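Local coordinates for N-acetylglucosamine-6-phosphate deacetylase (Thermotoga maritima, PDB 1O12) that removes the acetyl group from N-acetylglucosamine 6-phosphate by hydrolysis, as a metal-dependent enzyme of the amidohydrolase superfamily, at the interface of chains A and B. Numbering follows the deposited sequence. Chains: chain A/B, N-acetylglucosamine-6-phosphate deacetylase.

The interface of chains A and B. Residues chain A 219; chain B 211-212, 243-246, 249, 300.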
loop_
_atom_site.group_PDB
_atom_site.type_symbol
_atom_site.label_atom_id
_atom_site.label_comp_id
_atom_site.label_asym_id
_atom_site.label_seq_id
_atom_site.Cartn_x
_atom_site.Cartn_y
_atom_site.Cartn_z
ATOM N N HIS A 219 -9.842 1.366 6.016
ATOM C CA HIS A 219 -9.786 2.827 5.907
ATOM C C HIS A 219 -9.351 3.610 7.161
ATOM O O HIS A 219 -8.738 4.668 7.044
ATOM C CB HIS A 219 -11.140 3.357 5.398
ATOM C CG HIS A 219 -12.215 3.380 6.439
ATOM N ND1 HIS A 219 -12.517 4.508 7.173
ATOM C CD2 HIS A 219 -13.033 2.405 6.897
ATOM C CE1 HIS A 219 -13.475 4.229 8.040
ATOM N NE2 HIS A 219 -13.805 2.959 7.894
ATOM N N PRO B 211 -10.155 5.207 0.204
ATOM C CA PRO B 211 -10.672 3.964 -0.381
ATOM C C PRO B 211 -12.071 3.640 0.143
ATOM O O PRO B 211 -12.518 2.508 0.058
ATOM C CB PRO B 211 -9.656 2.940 0.085
ATOM C CG PRO B 211 -9.449 3.381 1.507
ATOM C CD PRO B 211 -9.417 4.917 1.447
ATOM N N ASN B 212 -12.748 4.635 0.703
ATOM C CA ASN B 212 -14.098 4.435 1.219
ATOM C C ASN B 212 -15.003 4.043 0.044
ATOM O O ASN B 212 -14.900 4.630 -1.034
ATOM C CB ASN B 212 -14.618 5.733 1.849
ATOM C CG ASN B 212 -13.554 6.476 2.649
ATOM O OD1 ASN B 212 -13.063 7.523 2.224
ATOM N ND2 ASN B 212 -13.201 5.946 3.809
ATOM N N VAL B 243 -11.202 10.856 9.727
ATOM C CA VAL B 243 -12.233 9.872 10.005
ATOM C C VAL B 243 -12.457 8.935 8.837
ATOM O O VAL B 243 -12.559 7.725 9.029
ATOM C CB VAL B 243 -13.565 10.547 10.385
ATOM C CG1 VAL B 243 -14.616 9.484 10.666
ATOM C CG2 VAL B 243 -13.371 11.419 11.633
ATOM N N HIS B 244 -12.571 9.480 7.630
ATOM C CA HIS B 244 -12.690 8.627 6.449
ATOM C C HIS B 244 -11.353 7.890 6.255
ATOM O O HIS B 244 -11.316 6.789 5.709
ATOM C CB HIS B 244 -13.024 9.450 5.213
ATOM C CG HIS B 244 -14.446 9.923 5.178
ATOM N ND1 HIS B 244 -14.917 10.939 5.986
ATOM C CD2 HIS B 244 -15.498 9.517 4.427
ATOM C CE1 HIS B 244 -16.194 11.143 5.727
ATOM N NE2 HIS B 244 -16.571 10.292 4.786
ATOM N N LEU B 245 -10.259 8.512 6.697
ATOM C CA LEU B 245 -8.941 7.896 6.644
ATOM C C LEU B 245 -8.249 8.338 7.897
ATOM O O LEU B 245 -8.297 9.511 8.240
ATOM C CB LEU B 245 -8.105 8.391 5.462
ATOM C CG LEU B 245 -8.445 7.936 4.052
ATOM C CD1 LEU B 245 -9.502 8.797 3.474
ATOM C CD2 LEU B 245 -7.231 8.054 3.196
ATOM N N SER B 246 -7.610 7.415 8.588
ATOM C CA SER B 246 -6.863 7.777 9.788
ATOM C C SER B 246 -5.595 8.461 9.282
ATOM O O SER B 246 -5.207 8.290 8.121
ATOM C CB SER B 246 -6.453 6.530 10.550
ATOM O OG SER B 246 -5.594 5.737 9.735
HETATM N N MSE B 249 -3.297 5.995 7.613
HETATM C CA MSE B 249 -3.709 5.638 6.262
HETATM C C MSE B 249 -3.276 6.726 5.253
HETATM O O MSE B 249 -2.756 6.432 4.174
HETATM C CB MSE B 249 -5.226 5.480 6.199
HETATM C CG MSE B 249 -5.740 5.100 4.819
HETATM SE SE MSE B 249 -5.122 3.350 4.126
HETATM C CE MSE B 249 -5.833 3.400 2.332
ATOM N N LEU B 300 -20.742 6.096 7.342
ATOM C CA LEU B 300 -20.301 7.495 7.204
ATOM C C LEU B 300 -21.149 8.135 6.098
ATOM O O LEU B 300 -21.439 7.491 5.089
ATOM C CB LEU B 300 -18.806 7.578 6.814
ATOM C CG LEU B 300 -17.725 7.273 7.853
ATOM C CD1 LEU B 300 -16.361 7.494 7.271
ATOM C CD2 LEU B 300 -17.913 8.165 9.052
#
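The backbone carbonyl oxygen of B:His244 accepts from N-H groups of both chains. From across the interface comes A:His219, whose ring nitrogen ND1 donates to B:His244 O at 3.0 Å. From within chain B the carboxamide nitrogen ND2 of B:Asn212 gives a straighter bond to the same oxygen, 2.8 Å. The two donors reach it from opposite faces of the carbonyl plane: ND1 stands well above that plane, 56° out of it, whereas ND2 is only modestly tilted. The acceptor itself lies close to the plane of the imidazole and almost exactly in that of the amide. The imidazole of A:His219 is turned 72° from the carboxamide of B:Asn212, and the two side chains run nearly perpendicular. A:His219 holds CG between its own backbone N and carbonyl carbon (chi1 77°), which aims the ring into chain B's loop and brings the ND1-CE1 edge to the B:Val243 and B:His244 backbone. B:Val243 O meets this edge in the ring plane, 3.7 Å from CE1. With an alanine in place of A:His219, B:His244 O would probably keep its bond from B:Asn212 but lose the one from the other subunit, and a gap would open where the ring lay beside the carboxamide. The backbone carbonyl of A:His219 faces the start of helix 247-257, where a weak hydrogen bond may come from B:Ser246 N; B:Ser246 OG accepts from the backbone N of the selenomethionine B:Met249, capping the helix. This contact, part of the two-fold interface of the deposited dimer, which may be the biological one, has its centre about 10 Å from B:Asp267, the predicted catalytic acid/base, and so probably lies beside the active site. B:Asn212, B:His244 and B:Leu300 are predicted substrate-binding residues, and A:His219 directly precedes A:Arg220, another, so the neighbouring subunit's loop may bring that arginine towards the pocket. The B:His244 imidazole is covered on one face by the methyl CD1 of B:Leu300, 3.6 Å above the ring plane and over its centre.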